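Local structure of GCN5-related N-acetyltransferase (Kribbella flavida, 4IUS) at residues P105-E110 with Y241-T246; D183-V188 with L222-P227. The protein belongs to the GNAT family of N-acetyltransferases and probably transfers an acyl group, most likely acetyl, to an acceptor that is not established. The protein carries 1 engineered substitution. All blocks are in the same frame, centred on the assembly; numbering follows the deposited sequence.

Contact 1: residues P105-E110 with Y241-T246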
loop_
_atom_site.group_PDB
_atom_site.type_symbol
_atom_site.label_atom_id
_atom_site.label_comp_id
_atom_site.label_asym_id
_atom_site.label_seq_id
_atom_site.Cartn_x
_atom_site.Cartn_y
_atom_site.Cartn_z
ATOM N N PRO A 105 4.650 -6.113 -8.277
ATOM C CA PRO A 105 5.976 -5.644 -7.952
ATOM C C PRO A 105 5.922 -4.510 -6.952
ATOM O O PRO A 105 5.020 -3.659 -7.027
ATOM C CB PRO A 105 6.514 -5.196 -9.316
ATOM C CG PRO A 105 5.273 -4.739 -10.031
ATOM C CD PRO A 105 4.195 -5.666 -9.573
ATOM N N LEU A 106 6.923 -4.445 -6.095
ATOM C CA LEU A 106 7.100 -3.320 -5.210
ATOM C C LEU A 106 8.269 -2.503 -5.744
ATOM O O LEU A 106 9.395 -2.997 -5.848
ATOM C CB LEU A 106 7.383 -3.742 -3.770
ATOM C CG LEU A 106 6.320 -4.576 -3.079
ATOM C CD1 LEU A 106 6.633 -4.563 -1.580
ATOM C CD2 LEU A 106 4.909 -4.044 -3.367
ATOM N N LEU A 107 7.964 -1.267 -6.106
ATOM C CA LEU A 107 8.922 -0.311 -6.629
ATOM C C LEU A 107 9.282 0.659 -5.518
ATOM O O LEU A 107 8.443 0.987 -4.687
ATOM C CB LEU A 107 8.357 0.476 -7.791
ATOM C CG LEU A 107 7.674 -0.291 -8.965
ATOM C CD1 LEU A 107 7.260 0.671 -10.094
ATOM C CD2 LEU A 107 8.425 -1.477 -9.471
ATOM N N ALA A 108 10.532 1.069 -5.437
ATOM C CA ALA A 108 10.969 1.925 -4.342
ATOM C C ALA A 108 11.912 3.022 -4.809
ATOM O O ALA A 108 12.577 2.874 -5.835
ATOM C CB ALA A 108 11.580 1.135 -3.171
ATOM N N VAL A 109 12.005 4.079 -4.016
ATOM C CA VAL A 109 12.897 5.187 -4.328
ATOM C C VAL A 109 13.329 5.838 -3.000
ATOM O O VAL A 109 12.603 5.847 -1.989
ATOM C CB VAL A 109 12.226 6.247 -5.258
ATOM C CG1 VAL A 109 11.119 7.052 -4.524
ATOM C CG2 VAL A 109 13.279 7.189 -5.856
ATOM N N GLU A 110 14.538 6.389 -3.010
ATOM C CA GLU A 110 15.106 7.113 -1.862
ATOM C C GLU A 110 15.247 8.600 -2.248
ATOM O O GLU A 110 15.238 8.928 -3.441
ATOM C CB GLU A 110 16.468 6.562 -1.500
ATOM C CG GLU A 110 16.369 5.173 -0.894
ATOM C CD GLU A 110 17.688 4.649 -0.345
ATOM O OE1 GLU A 110 18.726 4.762 -1.038
ATOM O OE2 GLU A 110 17.689 4.098 0.783
ATOM N N TYR A 241 11.871 5.526 -9.372
ATOM C CA TYR A 241 11.460 4.273 -8.743
ATOM C C TYR A 241 12.040 3.094 -9.508
ATOM O O TYR A 241 12.075 3.090 -10.749
ATOM C CB TYR A 241 9.932 4.171 -8.767
ATOM C CG TYR A 241 9.198 4.898 -7.645
ATOM C CD1 TYR A 241 8.910 4.265 -6.481
ATOM C CD2 TYR A 241 8.760 6.198 -7.804
ATOM C CE1 TYR A 241 8.286 4.919 -5.451
ATOM C CE2 TYR A 241 8.088 6.856 -6.783
ATOM C CZ TYR A 241 7.847 6.223 -5.613
ATOM O OH TYR A 241 7.181 6.801 -4.549
ATOM N N GLU A 242 12.411 2.074 -8.757
ATOM C CA GLU A 242 12.947 0.845 -9.326
ATOM C C GLU A 242 12.325 -0.344 -8.617
ATOM O O GLU A 242 12.052 -0.280 -7.427
ATOM C CB GLU A 242 14.455 0.764 -9.132
ATOM C CG GLU A 242 15.252 1.855 -9.802
ATOM C CD GLU A 242 16.707 1.665 -9.471
ATOM O OE1 GLU A 242 17.246 0.662 -9.952
ATOM O OE2 GLU A 242 17.294 2.473 -8.690
ATOM N N PRO A 243 12.184 -1.453 -9.348
ATOM C CA PRO A 243 11.682 -2.679 -8.685
ATOM C C PRO A 243 12.651 -3.181 -7.644
ATOM O O PRO A 243 13.843 -3.297 -7.934
ATOM C CB PRO A 243 11.498 -3.670 -9.831
ATOM C CG PRO A 243 12.338 -3.149 -10.890
ATOM C CD PRO A 243 12.455 -1.666 -10.773
ATOM N N LYS A 244 12.168 -3.488 -6.448
ATOM C CA LYS A 244 13.009 -3.919 -5.352
ATOM C C LYS A 244 12.491 -5.161 -4.618
ATOM O O LYS A 244 13.257 -5.780 -3.885
ATOM C CB LYS A 244 13.195 -2.781 -4.352
ATOM C CG LYS A 244 14.072 -1.645 -4.871
ATOM C CD LYS A 244 15.543 -2.035 -4.984
ATOM C CE LYS A 244 16.401 -0.982 -5.573
ATOM N NZ LYS A 244 17.756 -1.587 -5.597
ATOM N N ALA A 245 11.224 -5.522 -4.771
ATOM C CA ALA A 245 10.665 -6.672 -4.056
ATOM C C ALA A 245 9.433 -7.149 -4.773
ATOM O O ALA A 245 8.940 -6.525 -5.710
ATOM C CB ALA A 245 10.378 -6.319 -2.577
ATOM N N THR A 246 8.906 -8.265 -4.305
ATOM C CA THR A 246 7.757 -8.926 -4.922
ATOM C C THR A 246 6.709 -9.099 -3.851
ATOM O O THR A 246 6.930 -9.827 -2.885
ATOM C CB THR A 246 8.147 -10.357 -5.427
ATOM O OG1 THR A 246 9.336 -10.298 -6.219
ATOM C CG2 THR A 246 7.017 -10.991 -6.214
#
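Leu106 faces both Lys244 and Ala245 across an antiparallel strand pair, a classic beta bulge in the mixed sheet of this GNAT-family protein. The backbone bonds set the frame. Leu106 O grips two donors: Lys244 N at 2.9 Å, nearly along the C=O axis, and Ala245 N at 3.3 Å, in the carbonyl plane on a lone pair. Leu106 N returns a bond to Ala245 O, with the donor well above the carbonyl plane. Past the bulge the register has moved by one residue, and Ala108 and Glu242 form a hydrogen-bonded pair, Ala108 N to Glu242 O at 2.8 Å and Glu242 N to Ala108 O at 3.0 Å. Pro243, which lacks an N-H, suits its non-hydrogen-bonded place opposite Leu107.

Apolar contacts lie on both faces. On one, Leu107 leans its CD2 methyl on the proline, 3.6 Å from Pro243 CA. On the other, Ala245 CB meets Leu106 CB and also packs on Ala7, a small side chain suiting the helix 6-19 that lies on this face and touches Leu106 and Lys244 too. Ala108 CB meets Lys244 CG; a bend at chi2 (-71°) turns the lysine CD aside, and the end of the chain leads away from strand 105-109.

The aromatic contact closes the loop end of the pair. Tyr241 buries its ring while its OH is hydrogen-bonded to Thr211 of helix 202-216. Leu107 C lies in plane at the ring edge, whereas Val109 makes a CH-pi contact over one face: its CG1 stands 3.7 Å from the Tyr241 ring centroid, displaced toward the rim and nearest CZ at 3.5 Å.

Contact 2: residues D183-V188 with L222-P227. With SO4 (sulfate ion), chain D; EDO (1,2-ethanediol), chain E.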
loop_
_atom_site.group_PDB
_atom_site.type_symbol
_atom_site.label_atom_id
_atom_site.label_comp_id
_atom_site.label_asym_id
_atom_site.label_seq_id
_atom_site.Cartn_x
_atom_site.Cartn_y
_atom_site.Cartn_z
ATOM N N ASP A 183 9.323 3.618 10.687
ATOM C CA ASP A 183 10.749 3.331 10.448
ATOM C C ASP A 183 11.284 4.021 9.189
ATOM O O ASP A 183 12.053 3.441 8.419
ATOM C CB ASP A 183 11.034 1.794 10.318
ATOM C CG ASP A 183 12.522 1.471 10.065
ATOM O OD1 ASP A 183 13.397 2.020 10.788
ATOM O OD2 ASP A 183 12.852 0.644 9.143
ATOM N N GLY A 184 10.853 5.256 8.972
ATOM C CA GLY A 184 11.303 6.019 7.805
ATOM C C GLY A 184 10.660 5.626 6.477
ATOM O O GLY A 184 10.980 6.212 5.442
ATOM N N VAL A 185 9.770 4.648 6.490
ATOM C CA VAL A 185 9.174 4.116 5.290
ATOM C C VAL A 185 7.753 4.644 5.148
ATOM O O VAL A 185 6.996 4.708 6.109
ATOM C CB VAL A 185 9.142 2.565 5.310
ATOM C CG1 VAL A 185 8.615 2.057 3.989
ATOM C CG2 VAL A 185 10.512 1.992 5.613
ATOM N N THR A 186 7.420 5.022 3.910
ATOM C CA THR A 186 6.061 5.354 3.508
ATOM C C THR A 186 5.699 4.576 2.248
ATOM O O THR A 186 6.563 4.265 1.458
ATOM C CB THR A 186 5.895 6.877 3.258
ATOM O OG1 THR A 186 4.492 7.179 3.085
ATOM C CG2 THR A 186 6.675 7.356 2.045
ATOM N N GLU A 187 4.408 4.287 2.088
ATOM C CA GLU A 187 3.827 3.794 0.872
ATOM C C GLU A 187 3.136 4.931 0.150
ATOM O O GLU A 187 2.317 5.619 0.766
ATOM C CB GLU A 187 2.844 2.665 1.151
ATOM C CG GLU A 187 2.279 2.103 -0.155
ATOM C CD GLU A 187 1.138 1.110 -0.027
ATOM O OE1 GLU A 187 0.743 0.841 1.112
ATOM O OE2 GLU A 187 0.673 0.603 -1.085
ATOM N N VAL A 188 3.414 5.104 -1.132
ATOM C CA VAL A 188 2.690 6.038 -1.978
ATOM C C VAL A 188 1.596 5.230 -2.677
ATOM O O VAL A 188 1.863 4.159 -3.249
ATOM C CB VAL A 188 3.622 6.757 -2.969
ATOM C CG1 VAL A 188 2.824 7.587 -3.950
ATOM C CG2 VAL A 188 4.596 7.639 -2.192
ATOM N N LEU A 222 12.469 6.367 2.784
ATOM C CA LEU A 222 12.229 5.373 1.749
ATOM C C LEU A 222 10.748 5.429 1.355
ATOM O O LEU A 222 9.892 5.435 2.283
ATOM C CB LEU A 222 12.597 3.946 2.229
ATOM C CG LEU A 222 12.384 2.811 1.240
ATOM C CD1 LEU A 222 13.295 2.921 0.031
ATOM C CD2 LEU A 222 12.537 1.443 1.934
ATOM N N ALA A 223 10.411 5.419 0.052
ATOM C CA ALA A 223 9.031 5.363 -0.419
ATOM C C ALA A 223 8.899 4.168 -1.320
ATOM O O ALA A 223 9.797 3.896 -2.101
ATOM C CB ALA A 223 8.639 6.636 -1.176
ATOM N N TRP A 224 7.776 3.451 -1.220
ATOM C CA TRP A 224 7.494 2.351 -2.099
ATOM C C TRP A 224 6.078 2.426 -2.585
ATOM O O TRP A 224 5.223 3.066 -1.977
ATOM C CB TRP A 224 7.788 0.994 -1.466
ATOM C CG TRP A 224 6.897 0.636 -0.335
ATOM C CD1 TRP A 224 7.032 0.990 1.000
ATOM C CD2 TRP A 224 5.653 -0.091 -0.410
ATOM N NE1 TRP A 224 5.980 0.501 1.737
ATOM C CE2 TRP A 224 5.132 -0.175 0.939
ATOM C CE3 TRP A 224 4.929 -0.688 -1.456
ATOM C CZ2 TRP A 224 3.942 -0.844 1.230
ATOM C CZ3 TRP A 224 3.718 -1.332 -1.141
ATOM C CH2 TRP A 224 3.243 -1.405 0.152
ATOM N N LEU A 225 5.833 1.798 -3.721
ATOM C CA LEU A 225 4.492 1.657 -4.284
ATOM C C LEU A 225 4.372 0.397 -5.092
ATOM O O LEU A 225 5.368 -0.226 -5.445
ATOM C CB LEU A 225 4.104 2.845 -5.129
ATOM C CG LEU A 225 4.942 3.191 -6.339
ATOM C CD1 LEU A 225 4.551 2.314 -7.556
ATOM C CD2 LEU A 225 4.839 4.682 -6.682
ATOM N N THR A 226 3.128 -0.020 -5.292
ATOM C CA THR A 226 2.846 -1.036 -6.254
ATOM C C THR A 226 2.007 -0.429 -7.385
ATOM O O THR A 226 1.124 0.367 -7.134
ATOM C CB THR A 226 2.222 -2.266 -5.598
ATOM O OG1 THR A 226 2.231 -3.288 -6.577
ATOM C CG2 THR A 226 0.797 -2.033 -5.145
ATOM N N PRO A 227 2.343 -0.720 -8.650
ATOM C CA PRO A 227 1.760 -0.036 -9.804
ATOM C C PRO A 227 0.507 -0.674 -10.328
ATOM O O PRO A 227 0.198 -1.795 -9.962
ATOM C CB PRO A 227 2.853 -0.212 -10.890
ATOM C CG PRO A 227 3.486 -1.489 -10.560
ATOM C CD PRO A 227 3.475 -1.566 -9.057
HETATM S S SO4 D . 10.245 4.542 14.173
HETATM O O1 SO4 D . 11.357 5.075 13.360
HETATM O O2 SO4 D . 9.005 4.366 13.374
HETATM O O3 SO4 D . 10.596 3.240 14.766
HETATM O O4 SO4 D . 10.032 5.490 15.271
HETATM C C1 EDO E . 4.161 2.082 4.994
HETATM O O1 EDO E . 4.674 0.834 4.495
HETATM C C2 EDO E . 4.610 2.251 6.441
HETATM O O2 EDO E . 3.583 1.820 7.359
HETATM O O HOH W 1 1.096 1.529 -3.635
#
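Glu187 lies across one face of the Trp224 indole, where two parallel strands of a beta-alpha-beta unit, 185-193 and 222-225, run side by side. Glu187 CG makes a CH-pi contact, 3.6 Å from the centroid of the Trp224 six-membered ring, and the broad indole face suits the CB and CG methylenes laid on it. CG is anti to the backbone N (chi1 -177°), and the extended chain carries the carboxylate on over the indole. There its plane is 12° from that of the ring, with Glu187 CD 3.3 Å from Trp224 CH2; OE1 also lies near the like-charged Asp148 OD2.

At the indole edge, in its plane, sit Val185 CG1, 3.5 Å from Trp224 CD1, and an ethanediol, probably from the crystallisation liquor, whose O1 takes the Trp224 NE1 hydrogen bond. Thr186 and Ala223 pair on the sheet face toward helix 202-216, the small alanine meeting Thr186 CG2, while Thr186 OG1 bonds to Thr179 O.

The backbone positions these groups with a parallel ladder: Leu222 N to Gly184 O, Thr186 N to Leu222 O, Trp224 N to Thr186 O, Val188 N to Trp224 O. Helix 6-19 covers Val185, Leu222 and Trp224. Where the strands diverge, one water replaces a direct link, accepting from Thr226 N at 3.0 Å and lying 2.8 Å from Val188 O and 2.7 Å from Glu187 OE2.

In the fold
The two contacts, with centres about 9 Å apart, are neighbouring parts of one mixed sheet. Strand 222-225 runs antiparallel to strand 99-109, so contact 2 continues contact 1 sheetwise: Leu107 N lies 2.9 Å from Leu225 O, a probable hydrogen bond, and Pro105 O lies 2.8 Å from Thr226 OG1, another. Leu106 also packs on Trp224, and Tyr241 on Val188, Ala223 and Leu225. Helix 202-216 lies along one face of the sheet and helix 6-19 reaches the other. In GNAT enzymes acetyl-CoA generally binds where the central parallel strands splay apart, consistent with the diverging ends of contact 2, although no cofactor is bound beside them.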